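Local coordinates for alginate biosynthesis protein AlgX (Pseudomonas aeruginosa, PDB 4KNC) that takes part in the O-acetylation of the exopolysaccharide alginate and protects the polymer from degradation as it crosses the periplasm, at residues L67-D72 against Q312-V317; G78-V83 against G125-D130; P129-L134 against K161-T166; I237-T242 against I293-F298. All blocks are in the same frame, centred on the assembly; numbering follows the deposited sequence.

Contact 1 of 4, residues L67-D72 against Q312-V317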
loop_
_atom_site.group_PDB
_atom_site.type_symbol
_atom_site.label_atom_id
_atom_site.label_comp_id
_atom_site.label_asym_id
_atom_site.label_seq_id
_atom_site.Cartn_x
_atom_site.Cartn_y
_atom_site.Cartn_z
ATOM N N LEU A 67 4.969 1.470 12.697
ATOM C CA LEU A 67 3.984 0.440 12.387
ATOM C C LEU A 67 3.145 0.140 13.621
ATOM O O LEU A 67 1.915 0.095 13.538
ATOM C CB LEU A 67 4.653 -0.818 11.833
ATOM C CG LEU A 67 5.041 -0.727 10.340
ATOM C CD1 LEU A 67 6.043 -1.791 9.940
ATOM C CD2 LEU A 67 3.806 -0.819 9.465
ATOM N N ARG A 68 3.804 -0.039 14.766
ATOM C CA ARG A 68 3.072 -0.285 16.023
ATOM C C ARG A 68 2.141 0.880 16.393
ATOM O O ARG A 68 0.988 0.669 16.771
ATOM C CB ARG A 68 4.035 -0.621 17.171
ATOM C CG ARG A 68 3.517 -0.334 18.580
ATOM C CD ARG A 68 2.310 -1.196 18.987
ATOM N NE ARG A 68 2.628 -2.593 19.284
ATOM C CZ ARG A 68 1.759 -3.451 19.824
ATOM N NH1 ARG A 68 2.114 -4.706 20.065
ATOM N NH2 ARG A 68 0.528 -3.054 20.132
ATOM N N ALA A 69 2.633 2.108 16.257
ATOM C CA ALA A 69 1.818 3.281 16.541
ATOM C C ALA A 69 0.569 3.334 15.660
ATOM O O ALA A 69 -0.534 3.620 16.144
ATOM C CB ALA A 69 2.649 4.558 16.364
ATOM N N LEU A 70 0.743 3.071 14.363
ATOM C CA LEU A 70 -0.392 3.066 13.447
ATOM C C LEU A 70 -1.390 1.971 13.807
ATOM O O LEU A 70 -2.603 2.214 13.856
ATOM C CB LEU A 70 0.073 2.904 11.996
ATOM C CG LEU A 70 -1.046 2.774 10.955
ATOM C CD1 LEU A 70 -1.962 4.005 11.020
ATOM C CD2 LEU A 70 -0.478 2.582 9.554
ATOM N N ARG A 71 -0.878 0.768 14.059
ATOM C CA ARG A 71 -1.727 -0.342 14.495
ATOM C C ARG A 71 -2.551 0.057 15.716
ATOM O O ARG A 71 -3.745 -0.236 15.790
ATOM C CB ARG A 71 -0.891 -1.598 14.791
ATOM C CG ARG A 71 -1.675 -2.804 15.321
ATOM C CD ARG A 71 -1.756 -2.796 16.864
ATOM N NE ARG A 71 -2.551 -3.901 17.393
ATOM C CZ ARG A 71 -3.167 -3.867 18.571
ATOM N NH1 ARG A 71 -3.081 -2.778 19.325
ATOM N NH2 ARG A 71 -3.875 -4.910 18.990
ATOM N N ASP A 72 -1.913 0.733 16.668
ATOM C CA ASP A 72 -2.596 1.112 17.904
ATOM C C ASP A 72 -3.678 2.133 17.646
ATOM O O ASP A 72 -4.798 1.986 18.123
ATOM C CB ASP A 72 -1.614 1.638 18.946
ATOM C CG ASP A 72 -0.806 0.538 19.580
ATOM O OD1 ASP A 72 -1.258 -0.631 19.549
ATOM O OD2 ASP A 72 0.275 0.843 20.118
ATOM N N GLN A 312 0.571 11.375 7.500
ATOM C CA GLN A 312 -0.771 11.386 6.937
ATOM C C GLN A 312 -1.654 10.309 7.592
ATOM O O GLN A 312 -2.764 10.589 8.052
ATOM C CB GLN A 312 -0.705 11.170 5.425
ATOM C CG GLN A 312 0.003 12.276 4.673
ATOM C CD GLN A 312 0.246 11.920 3.233
ATOM O OE1 GLN A 312 -0.660 12.001 2.392
ATOM N NE2 GLN A 312 1.474 11.499 2.932
ATOM N N ALA A 313 -1.156 9.077 7.643
ATOM C CA ALA A 313 -1.981 7.962 8.105
ATOM C C ALA A 313 -2.503 8.143 9.526
ATOM O O ALA A 313 -3.685 7.909 9.774
ATOM C CB ALA A 313 -1.247 6.636 7.956
ATOM N N MET A 314 -1.638 8.585 10.441
ATOM C CA MET A 314 -2.038 8.757 11.839
ATOM C C MET A 314 -3.266 9.668 12.025
ATOM O O MET A 314 -4.279 9.219 12.550
ATOM C CB MET A 314 -0.855 9.190 12.730
ATOM C CG MET A 314 0.203 8.119 12.903
ATOM S SD MET A 314 -0.417 6.700 13.831
ATOM C CE MET A 314 -0.210 7.321 15.506
ATOM N N PRO A 315 -3.194 10.937 11.581
ATOM C CA PRO A 315 -4.383 11.781 11.760
ATOM C C PRO A 315 -5.552 11.387 10.864
ATOM O O PRO A 315 -6.681 11.785 11.140
ATOM C CB PRO A 315 -3.883 13.171 11.357
ATOM C CG PRO A 315 -2.770 12.880 10.382
ATOM C CD PRO A 315 -2.087 11.691 10.961
ATOM N N LEU A 316 -5.291 10.640 9.800
ATOM C CA LEU A 316 -6.371 10.196 8.924
ATOM C C LEU A 316 -7.324 9.210 9.613
ATOM O O LEU A 316 -8.501 9.109 9.243
ATOM C CB LEU A 316 -5.816 9.593 7.631
ATOM C CG LEU A 316 -5.487 10.631 6.561
ATOM C CD1 LEU A 316 -4.845 9.950 5.362
ATOM C CD2 LEU A 316 -6.755 11.357 6.165
ATOM N N VAL A 317 -6.823 8.484 10.608
ATOM C CA VAL A 317 -7.674 7.546 11.344
ATOM C C VAL A 317 -8.920 8.245 11.911
ATOM O O VAL A 317 -10.009 7.670 11.900
ATOM C CB VAL A 317 -6.890 6.812 12.454
ATOM C CG1 VAL A 317 -7.813 5.934 13.280
ATOM C CG2 VAL A 317 -5.802 5.975 11.840
#
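D72 OD1, at the end of a side chain that leads away from where A69 and L70 meet M314, is gripped by two arginines of its own helix. R71 NH1 donates to D72 OD1 at 2.8 Å, almost in line with the C-O bond, whereas R68 NH2 comes to D72 OD1 at 3.1 Å on its syn lone pair, with the oxygen close to the R68 guanidinium plane. Further bonds from R71 NE to G125 O and from R68 NH1 to Q123 O extend this network to the end of helix 107-123. Across the contact itself no hydrogen bond forms. The short segments of helices 61-76 and 307-316 run nearly parallel, 17° apart, and between these segments the contact is largely apolar. In the SGNH hydrolase-like domain, helix 61-76 packs on the central parallel sheet, while M314 and L316 of helix 307-316 also touch strand 396-400 of the carbohydrate-binding module. Turns at chi2 (-67°) and chi3 (-82°) fold the M314 chain back, bringing CE 3.8 Å from A69 O and 4.1 Å from A69 CB; M314 SD lies 3.7 Å from L70 CA. The L70 and M314 side chains run past one another in opposing senses. Beyond the sulfur, L70 CD1 meets A313 CB at 4.1 Å and, more loosely, V317 CG2 at 4.4 Å.

Contact 2 of 4, residues G78-V83 against G125-D130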
loop_
_atom_site.group_PDB
_atom_site.type_symbol
_atom_site.label_atom_id
_atom_site.label_comp_id
_atom_site.label_asym_id
_atom_site.label_seq_id
_atom_site.Cartn_x
_atom_site.Cartn_y
_atom_site.Cartn_z
ATOM N N GLY A 78 -11.440 0.634 16.866
ATOM C CA GLY A 78 -12.120 -0.640 16.685
ATOM C C GLY A 78 -11.750 -1.389 15.403
ATOM O O GLY A 78 -12.549 -2.174 14.881
ATOM N N ILE A 79 -10.536 -1.159 14.903
ATOM C CA ILE A 79 -10.069 -1.801 13.671
ATOM C C ILE A 79 -8.849 -2.697 13.907
ATOM O O ILE A 79 -7.819 -2.242 14.413
ATOM C CB ILE A 79 -9.726 -0.751 12.595
ATOM C CG1 ILE A 79 -10.865 0.261 12.461
ATOM C CG2 ILE A 79 -9.454 -1.415 11.250
ATOM C CD1 ILE A 79 -10.481 1.485 11.663
ATOM N N GLU A 80 -8.976 -3.974 13.546
ATOM C CA GLU A 80 -7.859 -4.911 13.628
ATOM C C GLU A 80 -7.105 -4.855 12.306
ATOM O O GLU A 80 -7.725 -4.787 11.244
ATOM C CB GLU A 80 -8.370 -6.338 13.854
ATOM C CG GLU A 80 -9.127 -6.556 15.149
ATOM C CD GLU A 80 -8.204 -6.746 16.337
ATOM O OE1 GLU A 80 -7.020 -7.102 16.139
ATOM O OE2 GLU A 80 -8.656 -6.534 17.472
ATOM N N LEU A 81 -5.778 -4.910 12.362
ATOM C CA LEU A 81 -4.971 -4.834 11.151
ATOM C C LEU A 81 -4.356 -6.187 10.756
ATOM O O LEU A 81 -3.730 -6.861 11.574
ATOM C CB LEU A 81 -3.872 -3.769 11.304
ATOM C CG LEU A 81 -2.990 -3.510 10.072
ATOM C CD1 LEU A 81 -3.824 -2.994 8.915
ATOM C CD2 LEU A 81 -1.881 -2.527 10.405
ATOM N N VAL A 82 -4.552 -6.572 9.498
ATOM C CA VAL A 82 -3.904 -7.742 8.929
ATOM C C VAL A 82 -2.959 -7.278 7.822
ATOM O O VAL A 82 -3.381 -6.552 6.918
ATOM C CB VAL A 82 -4.948 -8.709 8.327
ATOM C CG1 VAL A 82 -4.269 -9.837 7.555
ATOM C CG2 VAL A 82 -5.851 -9.271 9.419
ATOM N N VAL A 83 -1.687 -7.671 7.889
ATOM C CA VAL A 83 -0.754 -7.334 6.809
ATOM C C VAL A 83 -0.439 -8.557 5.940
ATOM O O VAL A 83 -0.067 -9.628 6.435
ATOM C CB VAL A 83 0.562 -6.627 7.305
ATOM C CG1 VAL A 83 1.668 -6.741 6.272
ATOM C CG2 VAL A 83 0.317 -5.147 7.623
ATOM N N GLY A 125 1.712 -6.015 16.997
ATOM C CA GLY A 125 0.278 -6.167 17.231
ATOM C C GLY A 125 -0.508 -6.325 15.932
ATOM O O GLY A 125 -1.704 -6.029 15.856
ATOM N N ILE A 126 0.173 -6.806 14.904
ATOM C CA ILE A 126 -0.428 -6.947 13.586
ATOM C C ILE A 126 -0.630 -8.420 13.240
ATOM O O ILE A 126 0.291 -9.224 13.351
ATOM C CB ILE A 126 0.458 -6.271 12.512
ATOM C CG1 ILE A 126 0.543 -4.761 12.782
ATOM C CG2 ILE A 126 -0.070 -6.595 11.091
ATOM C CD1 ILE A 126 1.433 -3.988 11.798
ATOM N N TRP A 127 -1.841 -8.772 12.828
ATOM C CA TRP A 127 -2.134 -10.128 12.403
ATOM C C TRP A 127 -1.460 -10.358 11.067
ATOM O O TRP A 127 -1.703 -9.609 10.120
ATOM C CB TRP A 127 -3.646 -10.326 12.272
ATOM C CG TRP A 127 -4.361 -10.275 13.604
ATOM C CD1 TRP A 127 -4.945 -9.182 14.182
ATOM C CD2 TRP A 127 -4.545 -11.362 14.526
ATOM N NE1 TRP A 127 -5.488 -9.522 15.396
ATOM C CE2 TRP A 127 -5.250 -10.849 15.638
ATOM C CE3 TRP A 127 -4.178 -12.709 14.522
ATOM C CZ2 TRP A 127 -5.606 -11.641 16.733
ATOM C CZ3 TRP A 127 -4.532 -13.501 15.620
ATOM C CH2 TRP A 127 -5.240 -12.958 16.706
ATOM N N THR A 128 -0.626 -11.390 10.979
ATOM C CA THR A 128 0.204 -11.551 9.793
ATOM C C THR A 128 0.271 -12.975 9.262
ATOM O O THR A 128 0.986 -13.803 9.813
ATOM C CB THR A 128 1.623 -11.088 10.076
ATOM O OG1 THR A 128 1.568 -9.859 10.810
ATOM C CG2 THR A 128 2.369 -10.895 8.760
ATOM N N PRO A 129 -0.463 -13.258 8.175
ATOM C CA PRO A 129 -0.421 -14.612 7.617
ATOM C C PRO A 129 1.000 -15.033 7.263
ATOM O O PRO A 129 1.828 -14.221 6.801
ATOM C CB PRO A 129 -1.281 -14.490 6.357
ATOM C CG PRO A 129 -2.236 -13.392 6.680
ATOM C CD PRO A 129 -1.457 -12.408 7.494
ATOM N N ASP A 130 1.281 -16.305 7.503
ATOM C CA ASP A 130 2.595 -16.875 7.222
ATOM C C ASP A 130 2.523 -17.670 5.930
ATOM O O ASP A 130 1.876 -18.717 5.881
ATOM C CB ASP A 130 2.984 -17.793 8.385
ATOM C CG ASP A 130 4.341 -18.438 8.202
ATOM O OD1 ASP A 130 4.953 -18.282 7.129
ATOM O OD2 ASP A 130 4.793 -19.112 9.147
HETATM O O HOH W 1 -4.685 -6.662 17.169
HETATM O O HOH W 2 -4.416 -5.177 14.738
HETATM O O HOH W 3 1.542 -11.591 5.642
#
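The indole of W127 donates through NE1 to E80 OE1 at 3.0 Å; the oxygen lies in the ring plane, but the N-H approaches it from above the carboxylate plane, the two planes being 64° apart. A bend at chi2 (-81°) turns E80 CD toward the indole. A water also donates to E80 OE1, at 2.6 Å. Two backbone bonds flank V82: W127 N to L81 O and V83 N to W127 O, each at 3.0 Å. They form a single bridge between V82 and W127; the touching runs of chain lie 53° apart in direction. Strand 80-85 is an outermost strand of the parallel sheet of the SGNH hydrolase-like fold, and 125-130, entered from helix 107-123 through a Schellman motif at G125, lies along its edge. Other waters link L81 N to G125 O and V83 O to P129 O. I126 CG2 packs on V83 CG2 at 3.8 Å, and the I126 and L81 side chains run alongside in the same sense. Across from them, V82 CG2 rests on W127 CB at 3.8 Å. V82 CG1 meets P129 CD, also at 3.8 Å, the two side chains crossing at about a right angle.

Contact 3 of 4, residues P129-L134 against K161-T166; sequences PDFSPL and KIVAET
I162 on helix 153-169 makes the largest contribution to the contact, pressing against D130, F131 and L134 in the loop between helices 107-123 and 153-169. There an Asx turn at D130-S132 leads into the short 3-10 segment 132-134: D130 OD1 accepts from S132 N at 2.8 Å and from S132 OG at 2.6 Å, both donors lying on the same face of the carboxylate plane. Against it, I162 CG2 touches the backbone at D130 O, 3.5 Å away. CD1 of I162, extended by a chi2 of 176°, meets L134 CG at 3.8 Å with the two side chains tip to tip, and also comes near F131 CD1. One residue on, V163 turns its CG2 to the edge of the F131 ring, 3.7 Å from F131 CZ, while P129 O sits above one face of that ring, offset toward its rim. V163 CG2 also reaches P129 CG at 3.9 Å, so a single methyl is shared between the proline and the phenylalanine. V163 and F131 both touch V84 as well, which places the contact over strand 80-85, as part of the helix and loop layer that covers one face of the sheet in this SGNH hydrolase-like domain. A turn of helix beyond I162, T166 completes the surface that meets P129, its side chain crossing the proline at about a right angle. No hydrogen bond joins the segments; T166 OG1 merely packs on the proline, 3.5 Å from P129 CA and 3.6 Å from P129 CG.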
loop_
_atom_site.group_PDB
_atom_site.type_symbol
_atom_site.label_atom_id
_atom_site.label_comp_id
_atom_site.label_asym_id
_atom_site.label_seq_id
_atom_site.Cartn_x
_atom_site.Cartn_y
_atom_site.Cartn_z
ATOM N N PRO A 129 -0.463 -13.258 8.175
ATOM C CA PRO A 129 -0.421 -14.612 7.617
ATOM C C PRO A 129 1.000 -15.033 7.263
ATOM O O PRO A 129 1.828 -14.221 6.801
ATOM C CB PRO A 129 -1.281 -14.490 6.357
ATOM C CG PRO A 129 -2.236 -13.392 6.680
ATOM C CD PRO A 129 -1.457 -12.408 7.494
ATOM N N ASP A 130 1.281 -16.305 7.503
ATOM C CA ASP A 130 2.595 -16.875 7.222
ATOM C C ASP A 130 2.523 -17.670 5.930
ATOM O O ASP A 130 1.876 -18.717 5.881
ATOM C CB ASP A 130 2.984 -17.793 8.385
ATOM C CG ASP A 130 4.341 -18.438 8.202
ATOM O OD1 ASP A 130 4.953 -18.282 7.129
ATOM O OD2 ASP A 130 4.793 -19.112 9.147
ATOM N N PHE A 131 3.200 -17.188 4.891
ATOM C CA PHE A 131 3.151 -17.817 3.573
ATOM C C PHE A 131 4.260 -18.843 3.371
ATOM O O PHE A 131 4.348 -19.450 2.306
ATOM C CB PHE A 131 3.203 -16.758 2.440
ATOM C CG PHE A 131 2.051 -15.784 2.479
ATOM C CD1 PHE A 131 0.744 -16.232 2.305
ATOM C CD2 PHE A 131 2.267 -14.431 2.722
ATOM C CE1 PHE A 131 -0.335 -15.344 2.352
ATOM C CE2 PHE A 131 1.196 -13.543 2.779
ATOM C CZ PHE A 131 -0.106 -14.000 2.583
ATOM N N SER A 132 5.093 -19.052 4.390
ATOM C CA SER A 132 6.211 -19.980 4.232
ATOM C C SER A 132 5.841 -21.412 3.780
ATOM O O SER A 132 6.631 -22.045 3.084
ATOM C CB SER A 132 7.133 -19.989 5.463
ATOM O OG SER A 132 6.432 -20.365 6.633
ATOM N N PRO A 133 4.637 -21.916 4.131
ATOM C CA PRO A 133 4.334 -23.225 3.526
ATOM C C PRO A 133 4.281 -23.213 2.000
ATOM O O PRO A 133 4.355 -24.287 1.398
ATOM C CB PRO A 133 2.953 -23.568 4.092
ATOM C CG PRO A 133 2.911 -22.859 5.414
ATOM C CD PRO A 133 3.657 -21.557 5.171
ATOM N N LEU A 134 4.173 -22.034 1.383
ATOM C CA LEU A 134 4.124 -21.950 -0.075
ATOM C C LEU A 134 5.503 -21.829 -0.715
ATOM O O LEU A 134 5.617 -21.817 -1.941
ATOM C CB LEU A 134 3.254 -20.771 -0.524
ATOM C CG LEU A 134 1.864 -20.733 0.096
ATOM C CD1 LEU A 134 1.071 -19.557 -0.479
ATOM C CD2 LEU A 134 1.155 -22.077 -0.143
ATOM N N LYS A 161 -6.127 -18.528 0.678
ATOM C CA LYS A 161 -6.500 -19.622 1.583
ATOM C C LYS A 161 -5.844 -19.444 2.981
ATOM O O LYS A 161 -6.522 -19.504 4.031
ATOM C CB LYS A 161 -6.149 -20.973 0.952
ATOM C CG LYS A 161 -6.818 -22.159 1.613
ATOM C CD LYS A 161 -6.627 -23.417 0.780
ATOM C CE LYS A 161 -7.081 -23.191 -0.652
ATOM N N ILE A 162 -4.539 -19.161 2.978
ATOM C CA ILE A 162 -3.815 -18.887 4.218
ATOM C C ILE A 162 -4.310 -17.613 4.928
ATOM O O ILE A 162 -4.565 -17.618 6.161
ATOM C CB ILE A 162 -2.298 -18.836 3.970
ATOM C CG1 ILE A 162 -1.800 -20.218 3.546
ATOM C CG2 ILE A 162 -1.548 -18.371 5.222
ATOM C CD1 ILE A 162 -0.318 -20.245 3.194
ATOM N N VAL A 163 -4.485 -16.533 4.161
ATOM C CA VAL A 163 -4.968 -15.287 4.778
ATOM C C VAL A 163 -6.323 -15.501 5.466
ATOM O O VAL A 163 -6.545 -15.036 6.590
ATOM C CB VAL A 163 -5.077 -14.105 3.777
ATOM C CG1 VAL A 163 -5.599 -12.858 4.499
ATOM C CG2 VAL A 163 -3.728 -13.820 3.132
ATOM N N ALA A 164 -7.213 -16.228 4.784
ATOM C CA ALA A 164 -8.528 -16.566 5.308
ATOM C C ALA A 164 -8.394 -17.271 6.653
ATOM O O ALA A 164 -9.139 -16.964 7.608
ATOM C CB ALA A 164 -9.288 -17.444 4.332
ATOM N N GLU A 165 -7.446 -18.208 6.736
ATOM C CA GLU A 165 -7.229 -18.839 8.044
ATOM C C GLU A 165 -6.853 -17.815 9.109
ATOM O O GLU A 165 -7.383 -17.866 10.214
ATOM C CB GLU A 165 -6.225 -19.985 7.969
ATOM C CG GLU A 165 -6.791 -21.163 7.188
ATOM C CD GLU A 165 -8.136 -21.611 7.746
ATOM O OE1 GLU A 165 -8.161 -22.023 8.929
ATOM O OE2 GLU A 165 -9.161 -21.533 7.022
ATOM N N THR A 166 -5.985 -16.856 8.784
ATOM C CA THR A 166 -5.726 -15.781 9.768
ATOM C C THR A 166 -6.979 -14.948 10.124
ATOM O O THR A 166 -7.217 -14.644 11.296
ATOM C CB THR A 166 -4.571 -14.847 9.331
ATOM O OG1 THR A 166 -3.340 -15.562 9.385
ATOM C CG2 THR A 166 -4.456 -13.637 10.242
#

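Contact 4 of 4, residues I237-T242 against I293-F298; sequences IALVGT and ILIWEF
A238 and V240 exchange four backbone hydrogen bonds with strand 293-298, in the alternating pattern of parallel strands. A238 N donates to I293 O at 3.0 Å and A238 O accepts from I295 N at 2.8 Å. V240 N then meets I295 O at 2.8 Å, and V240 O takes E297 N at 2.9 Å. On the other side I237 and L239 make backbone bonds to L264, and L239 also to N266, as expected for an inner strand of the SGNH hydrolase-like sheet. G241 N is satisfied by S276 OG. I237, L239, I293 and I295 pack on one face; on the other, V240 CG2 rests 3.9 Å from W296 CD1. The W296 indole is held by a bond from NE1 to F273 O, and F298 CE1 stands over its ring centre. Where strand 237-240 ends, the E297 carboxylate takes over the pairing: T242 N donates to OE2 of E297 at 2.9 Å from above the carboxylate plane, and T242 OG1, set between its backbone N and carbonyl carbon (chi1 66°), donates to the syn lone pair of E297 OE1 at 2.8 Å. G241, lacking a side chain, leaves room for OE2. This oxygen is bonded to S245 OG as well, while N244 N donates to T242 OG1. One buried glutamate thus grips the turn on both sides of S243, the inferred nucleophile, which is consistent with a second-shell role in positioning it.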
loop_
_atom_site.group_PDB
_atom_site.type_symbol
_atom_site.label_atom_id
_atom_site.label_comp_id
_atom_site.label_asym_id
_atom_site.label_seq_id
_atom_site.Cartn_x
_atom_site.Cartn_y
_atom_site.Cartn_z
ATOM N N ILE A 237 -15.102 -6.059 6.373
ATOM C CA ILE A 237 -13.694 -6.283 6.037
ATOM C C ILE A 237 -13.308 -5.498 4.778
ATOM O O ILE A 237 -13.989 -5.580 3.762
ATOM C CB ILE A 237 -13.383 -7.781 5.801
ATOM C CG1 ILE A 237 -13.857 -8.627 6.994
ATOM C CG2 ILE A 237 -11.888 -7.968 5.558
ATOM C CD1 ILE A 237 -13.466 -10.103 6.901
ATOM N N ALA A 238 -12.221 -4.738 4.865
ATOM C CA ALA A 238 -11.762 -3.897 3.768
ATOM C C ALA A 238 -10.354 -4.285 3.386
ATOM O O ALA A 238 -9.545 -4.644 4.238
ATOM C CB ALA A 238 -11.802 -2.434 4.173
ATOM N N LEU A 239 -10.070 -4.209 2.094
ATOM C CA LEU A 239 -8.779 -4.571 1.560
ATOM C C LEU A 239 -8.146 -3.348 0.922
ATOM O O LEU A 239 -8.750 -2.700 0.061
ATOM C CB LEU A 239 -8.945 -5.678 0.517
ATOM C CG LEU A 239 -7.718 -6.094 -0.293
ATOM C CD1 LEU A 239 -6.576 -6.560 0.605
ATOM C CD2 LEU A 239 -8.109 -7.180 -1.281
ATOM N N VAL A 240 -6.936 -3.019 1.351
ATOM C CA VAL A 240 -6.174 -1.962 0.704
ATOM C C VAL A 240 -4.882 -2.588 0.205
ATOM O O VAL A 240 -4.327 -3.470 0.865
ATOM C CB VAL A 240 -5.926 -0.744 1.633
ATOM C CG1 VAL A 240 -7.235 -0.010 1.877
ATOM C CG2 VAL A 240 -5.283 -1.168 2.959
ATOM N N GLY A 241 -4.429 -2.175 -0.976
ATOM C CA GLY A 241 -3.351 -2.886 -1.635
ATOM C C GLY A 241 -2.937 -2.323 -2.976
ATOM O O GLY A 241 -3.276 -1.196 -3.317
ATOM N N THR A 242 -2.200 -3.131 -3.730
ATOM C CA THR A 242 -1.581 -2.702 -4.974
ATOM C C THR A 242 -2.320 -3.298 -6.166
ATOM O O THR A 242 -3.424 -3.835 -6.016
ATOM C CB THR A 242 -0.141 -3.202 -5.027
ATOM O OG1 THR A 242 -0.148 -4.636 -5.106
ATOM C CG2 THR A 242 0.620 -2.757 -3.762
ATOM N N ILE A 293 -12.147 -5.194 10.330
ATOM C CA ILE A 293 -10.864 -5.733 9.893
ATOM C C ILE A 293 -10.371 -5.001 8.634
ATOM O O ILE A 293 -11.125 -4.781 7.680
ATOM C CB ILE A 293 -10.943 -7.260 9.611
ATOM C CG1 ILE A 293 -11.533 -8.017 10.806
ATOM C CG2 ILE A 293 -9.561 -7.821 9.237
ATOM C CD1 ILE A 293 -11.595 -9.516 10.608
ATOM N N LEU A 294 -9.107 -4.612 8.661
ATOM C CA LEU A 294 -8.465 -3.952 7.534
ATOM C C LEU A 294 -7.308 -4.823 7.071
ATOM O O LEU A 294 -6.377 -5.086 7.838
ATOM C CB LEU A 294 -7.943 -2.570 7.956
ATOM C CG LEU A 294 -7.181 -1.736 6.915
ATOM C CD1 LEU A 294 -8.055 -1.433 5.709
ATOM C CD2 LEU A 294 -6.684 -0.440 7.548
ATOM N N ILE A 295 -7.377 -5.291 5.833
ATOM C CA ILE A 295 -6.299 -6.088 5.261
ATOM C C ILE A 295 -5.402 -5.213 4.371
ATOM O O ILE A 295 -5.885 -4.502 3.494
ATOM C CB ILE A 295 -6.863 -7.236 4.406
ATOM C CG1 ILE A 295 -7.829 -8.094 5.224
ATOM C CG2 ILE A 295 -5.739 -8.103 3.841
ATOM C CD1 ILE A 295 -8.599 -9.061 4.357
ATOM N N TRP A 296 -4.094 -5.290 4.578
ATOM C CA TRP A 296 -3.171 -4.394 3.899
ATOM C C TRP A 296 -2.102 -5.195 3.181
ATOM O O TRP A 296 -1.283 -5.853 3.810
ATOM C CB TRP A 296 -2.555 -3.424 4.916
ATOM C CG TRP A 296 -1.633 -2.374 4.343
ATOM C CD1 TRP A 296 -1.469 -2.026 3.024
ATOM C CD2 TRP A 296 -0.731 -1.551 5.088
ATOM N NE1 TRP A 296 -0.521 -1.021 2.913
ATOM C CE2 TRP A 296 -0.050 -0.723 4.163
ATOM C CE3 TRP A 296 -0.422 -1.441 6.444
ATOM C CZ2 TRP A 296 0.911 0.204 4.562
ATOM C CZ3 TRP A 296 0.531 -0.512 6.840
ATOM C CH2 TRP A 296 1.181 0.294 5.905
ATOM N N GLU A 297 -2.125 -5.128 1.851
ATOM C CA GLU A 297 -1.258 -5.938 1.007
ATOM C C GLU A 297 -0.193 -5.098 0.289
ATOM O O GLU A 297 -0.509 -4.095 -0.355
ATOM C CB GLU A 297 -2.102 -6.707 -0.018
ATOM C CG GLU A 297 -1.293 -7.325 -1.164
ATOM C CD GLU A 297 -1.149 -6.381 -2.381
ATOM O OE1 GLU A 297 0.004 -6.140 -2.803
ATOM O OE2 GLU A 297 -2.174 -5.886 -2.914
ATOM N N PHE A 298 1.063 -5.521 0.408
ATOM C CA PHE A 298 2.176 -4.902 -0.312
ATOM C C PHE A 298 3.361 -5.868 -0.373
ATOM O O PHE A 298 3.379 -6.885 0.332
ATOM C CB PHE A 298 2.585 -3.579 0.344
ATOM C CG PHE A 298 2.883 -3.689 1.813
ATOM C CD1 PHE A 298 1.867 -3.559 2.752
ATOM C CD2 PHE A 298 4.181 -3.925 2.260
ATOM C CE1 PHE A 298 2.130 -3.672 4.121
ATOM C CE2 PHE A 298 4.456 -4.035 3.624
ATOM C CZ PHE A 298 3.422 -3.908 4.557
#

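Contact 1 joins the earliest and latest of these segments, and the other three lie between them along the chain, contact 2 running into contact 3 through P129 and D130 before contact 4 begins. Contacts 2 and 4, centres about 10 Å apart, share the parallel sheet, in which strands 80-85 and 293-298 are neighbours. Contact 1 lies on the W296 face of that sheet, and contact 3 lies on the opposite face with V82 and V84; their centres are about 25 Å apart. Together they sample the layered helix-sheet-helix build of the SGNH hydrolase-like domain, from the inferred active-site turn beside contact 4 to the carbohydrate-binding module next to contact 1.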